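Local coordinates for protein ornithine carbamoyltransferase (Giardia intestinalis, PDB 3GRF) that probably catalyses carbamoyl transfer from carbamoyl phosphate to ornithine, or the reverse reaction in arginine degradation, as an ornithine carbamoyltransferase, at residues 5-17 with 114-127. Numbering follows the deposited sequence.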
loop_
_atom_site.group_PDB
_atom_site.type_symbol
_atom_site.label_atom_id
_atom_site.label_comp_id
_atom_site.label_asym_id
_atom_site.label_seq_id
_atom_site.Cartn_x
_atom_site.Cartn_y
_atom_site.Cartn_z
ATOM N N LYS A 5 6.255 3.101 -27.463
ATOM C CA LYS A 5 6.439 2.974 -28.896
ATOM C C LYS A 5 6.595 1.494 -29.283
ATOM O O LYS A 5 7.636 0.876 -29.133
ATOM C CB LYS A 5 7.603 3.847 -29.374
ATOM C CG LYS A 5 8.888 3.087 -29.677
ATOM C CD LYS A 5 9.979 4.043 -30.120
ATOM C CE LYS A 5 11.042 4.209 -29.050
ATOM N NZ LYS A 5 11.323 5.647 -28.775
ATOM N N GLN A 6 5.496 1.018 -29.772
ATOM C CA GLN A 6 5.409 -0.356 -30.116
ATOM C C GLN A 6 4.919 -1.118 -28.891
ATOM O O GLN A 6 4.555 -2.291 -28.999
ATOM C CB GLN A 6 6.742 -0.880 -30.634
ATOM C CG GLN A 6 6.896 -0.766 -32.130
ATOM C CD GLN A 6 6.160 -1.868 -32.852
ATOM O OE1 GLN A 6 4.942 -1.869 -32.908
ATOM N NE2 GLN A 6 6.724 -2.890 -33.472
ATOM N N THR A 7 4.933 -0.459 -27.697
ATOM C CA THR A 7 4.194 -0.982 -26.564
ATOM C C THR A 7 2.712 -0.624 -26.706
ATOM O O THR A 7 2.359 0.532 -26.969
ATOM C CB THR A 7 4.790 -0.445 -25.262
ATOM O OG1 THR A 7 6.170 -0.817 -25.212
ATOM C CG2 THR A 7 4.085 -1.023 -24.056
ATOM N N ARG A 8 1.833 -1.609 -26.542
ATOM C CA ARG A 8 0.386 -1.335 -26.552
ATOM C C ARG A 8 -0.096 -0.757 -25.236
ATOM O O ARG A 8 0.175 -1.319 -24.175
ATOM C CB ARG A 8 -0.439 -2.591 -26.902
ATOM C CG ARG A 8 -0.527 -2.868 -28.375
ATOM C CD ARG A 8 -1.957 -2.706 -28.868
ATOM N NE ARG A 8 -2.558 -4.015 -29.064
ATOM C CZ ARG A 8 -3.857 -4.290 -29.113
ATOM N NH1 ARG A 8 -4.801 -3.360 -28.986
ATOM N NH2 ARG A 8 -4.200 -5.539 -29.293
ATOM N N HIS A 9 -0.851 0.336 -25.350
ATOM C CA HIS A 9 -1.460 1.065 -24.258
ATOM C C HIS A 9 -2.980 0.877 -24.317
ATOM O O HIS A 9 -3.481 0.142 -25.173
ATOM C CB HIS A 9 -1.123 2.551 -24.376
ATOM C CG HIS A 9 0.382 2.799 -24.099
ATOM N ND1 HIS A 9 0.926 2.584 -22.845
ATOM C CD2 HIS A 9 1.405 3.213 -24.885
ATOM C CE1 HIS A 9 2.214 2.865 -22.872
ATOM N NE2 HIS A 9 2.530 3.248 -24.100
ATOM N N LEU A 10 -3.706 1.546 -23.440
ATOM C CA LEU A 10 -5.162 1.512 -23.406
ATOM C C LEU A 10 -5.545 2.855 -22.847
ATOM O O LEU A 10 -5.786 3.010 -21.650
ATOM C CB LEU A 10 -5.700 0.369 -22.488
ATOM C CG LEU A 10 -7.206 0.066 -22.434
ATOM C CD1 LEU A 10 -7.676 -0.602 -23.719
ATOM C CD2 LEU A 10 -7.545 -0.822 -21.240
ATOM N N LEU A 11 -5.600 3.852 -23.720
ATOM C CA LEU A 11 -5.928 5.203 -23.336
ATOM C C LEU A 11 -7.428 5.474 -23.536
ATOM O O LEU A 11 -7.998 6.355 -22.892
ATOM C CB LEU A 11 -5.075 6.201 -24.128
ATOM C CG LEU A 11 -3.522 6.216 -24.062
ATOM C CD1 LEU A 11 -3.046 7.649 -23.957
ATOM C CD2 LEU A 11 -2.886 5.408 -22.926
ATOM N N THR A 12 -8.043 4.691 -24.431
ATOM C CA THR A 12 -9.477 4.702 -24.662
ATOM C C THR A 12 -9.829 3.284 -25.042
ATOM O O THR A 12 -8.928 2.463 -25.250
ATOM C CB THR A 12 -9.926 5.766 -25.754
ATOM O OG1 THR A 12 -9.528 5.384 -27.068
ATOM C CG2 THR A 12 -9.321 7.112 -25.482
ATOM N N ILE A 13 -11.118 2.978 -25.123
ATOM C CA ILE A 13 -11.487 1.580 -25.346
ATOM C C ILE A 13 -11.275 1.159 -26.796
ATOM O O ILE A 13 -11.102 -0.038 -27.071
ATOM C CB ILE A 13 -12.904 1.238 -24.806
ATOM C CG1 ILE A 13 -12.999 -0.260 -24.536
ATOM C CG2 ILE A 13 -14.017 1.722 -25.770
ATOM C CD1 ILE A 13 -12.130 -0.745 -23.401
ATOM N N SER A 14 -11.242 2.095 -27.700
ATOM C CA SER A 14 -10.983 1.966 -29.128
ATOM C C SER A 14 -9.474 1.737 -29.409
ATOM O O SER A 14 -9.047 1.804 -30.565
ATOM C CB SER A 14 -11.511 3.190 -29.866
ATOM O OG SER A 14 -10.734 4.337 -29.558
ATOM N N ALA A 15 -8.700 1.524 -28.344
ATOM C CA ALA A 15 -7.328 1.040 -28.441
ATOM C C ALA A 15 -7.449 -0.452 -28.802
ATOM O O ALA A 15 -6.488 -1.065 -29.247
ATOM C CB ALA A 15 -6.579 1.209 -27.053
ATOM N N LEU A 16 -8.640 -1.014 -28.581
ATOM C CA LEU A 16 -8.929 -2.422 -28.875
ATOM C C LEU A 16 -9.743 -2.568 -30.163
ATOM O O LEU A 16 -10.621 -1.745 -30.466
ATOM C CB LEU A 16 -9.740 -3.037 -27.732
ATOM C CG LEU A 16 -9.205 -3.059 -26.299
ATOM C CD1 LEU A 16 -10.250 -3.612 -25.348
ATOM C CD2 LEU A 16 -7.971 -3.931 -26.230
ATOM N N CYS A 17 -9.499 -3.644 -30.903
ATOM C CA CYS A 17 -10.347 -3.952 -32.036
ATOM C C CYS A 17 -11.501 -4.633 -31.405
ATOM O O CYS A 17 -11.425 -4.958 -30.217
ATOM C CB CYS A 17 -9.625 -4.875 -33.013
ATOM S SG CYS A 17 -9.592 -6.536 -32.427
ATOM N N MET A 114 -1.446 11.898 -19.382
ATOM C CA MET A 114 -1.616 10.473 -19.628
ATOM C C MET A 114 -0.899 10.018 -20.885
ATOM O O MET A 114 -0.242 8.955 -20.892
ATOM C CB MET A 114 -3.115 10.132 -19.701
ATOM C CG MET A 114 -3.407 8.648 -19.801
ATOM S SD MET A 114 -3.008 7.830 -18.257
ATOM C CE MET A 114 -1.978 6.479 -18.809
ATOM N N ARG A 115 -1.054 10.804 -21.949
ATOM C CA ARG A 115 -0.387 10.586 -23.237
ATOM C C ARG A 115 1.112 10.775 -23.185
ATOM O O ARG A 115 1.843 10.038 -23.842
ATOM C CB ARG A 115 -0.907 11.562 -24.286
ATOM C CG ARG A 115 -2.039 11.015 -25.126
ATOM C CD ARG A 115 -2.963 12.162 -25.494
ATOM N NE ARG A 115 -4.216 11.726 -26.111
ATOM C CZ ARG A 115 -5.122 12.554 -26.628
ATOM N NH1 ARG A 115 -4.919 13.867 -26.605
ATOM N NH2 ARG A 115 -6.239 12.068 -27.169
ATOM N N GLU A 116 1.546 11.800 -22.448
ATOM C CA GLU A 116 2.950 12.086 -22.187
ATOM C C GLU A 116 3.613 10.885 -21.498
ATOM O O GLU A 116 4.620 10.339 -21.988
ATOM C CB GLU A 116 3.007 13.418 -21.393
ATOM C CG GLU A 116 4.302 13.884 -20.673
ATOM C CD GLU A 116 5.546 13.947 -21.537
ATOM O OE1 GLU A 116 6.368 14.855 -21.310
ATOM O OE2 GLU A 116 5.734 13.072 -22.407
ATOM N N MET A 117 3.003 10.418 -20.406
ATOM C CA MET A 117 3.525 9.270 -19.662
ATOM C C MET A 117 3.610 8.038 -20.539
ATOM O O MET A 117 4.670 7.420 -20.656
ATOM C CB MET A 117 2.643 8.957 -18.461
ATOM C CG MET A 117 3.206 7.840 -17.599
ATOM S SD MET A 117 1.983 7.236 -16.401
ATOM C CE MET A 117 2.126 8.558 -15.202
ATOM N N ALA A 118 2.483 7.676 -21.145
ATOM C CA ALA A 118 2.447 6.572 -22.089
ATOM C C ALA A 118 3.504 6.729 -23.211
ATOM O O ALA A 118 4.147 5.756 -23.594
ATOM C CB ALA A 118 1.028 6.417 -22.674
ATOM N N GLN A 119 3.687 7.942 -23.734
ATOM C CA GLN A 119 4.651 8.183 -24.833
ATOM C C GLN A 119 5.986 7.512 -24.538
ATOM O O GLN A 119 6.522 6.761 -25.372
ATOM C CB GLN A 119 4.868 9.689 -25.015
ATOM C CG GLN A 119 5.138 10.195 -26.424
ATOM C CD GLN A 119 4.542 11.594 -26.622
ATOM O OE1 GLN A 119 3.337 11.748 -26.898
ATOM N NE2 GLN A 119 5.379 12.625 -26.447
ATOM N N HIS A 120 6.502 7.748 -23.329
ATOM C CA HIS A 120 7.880 7.323 -22.990
ATOM C C HIS A 120 7.946 5.994 -22.268
ATOM O O HIS A 120 9.020 5.462 -22.067
ATOM C CB HIS A 120 8.564 8.360 -22.114
ATOM C CG HIS A 120 8.512 9.734 -22.677
ATOM N ND1 HIS A 120 9.366 10.164 -23.664
ATOM C CD2 HIS A 120 7.702 10.778 -22.393
ATOM C CE1 HIS A 120 9.088 11.420 -23.960
ATOM N NE2 HIS A 120 8.082 11.819 -23.204
ATOM N N ALA A 121 6.787 5.496 -21.852
ATOM C CA ALA A 121 6.685 4.247 -21.134
ATOM C C ALA A 121 6.896 3.084 -22.087
ATOM O O ALA A 121 6.499 3.112 -23.245
ATOM C CB ALA A 121 5.351 4.154 -20.435
ATOM N N SER A 122 7.569 2.068 -21.584
ATOM C CA SER A 122 7.880 0.858 -22.325
ATOM C C SER A 122 7.223 -0.400 -21.691
ATOM O O SER A 122 7.542 -1.521 -22.071
ATOM C CB SER A 122 9.396 0.690 -22.365
ATOM O OG SER A 122 9.758 -0.426 -23.172
ATOM N N VAL A 123 6.314 -0.212 -20.733
ATOM C CA VAL A 123 5.393 -1.260 -20.251
ATOM C C VAL A 123 3.992 -0.762 -20.610
ATOM O O VAL A 123 3.808 0.419 -20.821
ATOM C CB VAL A 123 5.530 -1.509 -18.698
ATOM C CG1 VAL A 123 6.898 -2.082 -18.345
ATOM C CG2 VAL A 123 5.305 -0.226 -17.910
ATOM N N PRO A 124 2.998 -1.655 -20.726
ATOM C CA PRO A 124 1.640 -1.113 -20.979
ATOM C C PRO A 124 1.098 -0.048 -19.983
ATOM O O PRO A 124 1.122 -0.252 -18.777
ATOM C CB PRO A 124 0.746 -2.358 -20.957
ATOM C CG PRO A 124 1.638 -3.517 -21.142
ATOM C CD PRO A 124 3.041 -3.129 -20.716
ATOM N N CYS A 125 0.581 1.068 -20.481
ATOM C CA CYS A 125 -0.112 2.040 -19.601
ATOM C C CYS A 125 -1.634 2.147 -19.933
ATOM O O CYS A 125 -2.078 2.115 -21.092
ATOM C CB CYS A 125 0.535 3.439 -19.597
ATOM S SG CYS A 125 2.303 3.517 -19.308
ATOM N N ILE A 126 -2.415 2.221 -18.874
ATOM C CA ILE A 126 -3.856 2.102 -18.944
ATOM C C ILE A 126 -4.375 3.356 -18.277
ATOM O O ILE A 126 -3.918 3.699 -17.218
ATOM C CB ILE A 126 -4.358 0.852 -18.216
ATOM C CG1 ILE A 126 -3.899 -0.402 -18.969
ATOM C CG2 ILE A 126 -5.894 0.877 -18.122
ATOM C CD1 ILE A 126 -3.782 -1.635 -18.085
ATOM N N ASN A 127 -5.266 4.066 -18.960
ATOM C CA ASN A 127 -5.914 5.242 -18.425
ATOM C C ASN A 127 -7.016 4.765 -17.456
ATOM O O ASN A 127 -7.970 4.097 -17.857
ATOM C CB ASN A 127 -6.467 6.057 -19.609
ATOM C CG ASN A 127 -7.471 7.099 -19.197
ATOM O OD1 ASN A 127 -7.415 7.629 -18.106
ATOM N ND2 ASN A 127 -8.371 7.433 -20.101
#
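Leu10 lies against strand 125-127 through two backbone bonds, its N reaching Cys125 O at 2.9 Å and its O accepting Asn127 N in a nearly straight bond (172°). Side chains continue this pairing at both ends. At one, Asn127 ND2 donates to Leu11 O at 3.0 Å, with that oxygen close to the amide plane; Asn127 OD1 takes Leu129 N, and the two bonds together hold the amide's rotation. At the other, the His9 ring stands in for a strand backbone: its ND1 accepts Cys125 N at 2.8 Å, the donor tilted 16° from the ring plane. An accepting ND1 implies that the ring probably carries no proton there. CG of His9 is anti to its carbonyl carbon (chi1 -69°), which turns the ring toward Ala118 of helix 111-120. There Ala118 CB sits almost exactly over the ring centre in a CH-pi contact at 3.7 Å, and NE2 comes within 3.0 Å of Ala118 O. Leu11 adds apolar packing beside it, with CD2 by the same Ala118 methyl and CD1 crossing Arg115 CG at 3.7 Å. Thr7 CG2 lies against the Val123-Pro124 peptide. In the carbamoyl-phosphate domain, strand 125-127 ends a parallel sheet beside strand 103-107; the N-terminal segment thus ties that edge strand to its preceding helix, one imidazole serving as an acceptor through ND1 and as a pi face for a methyl.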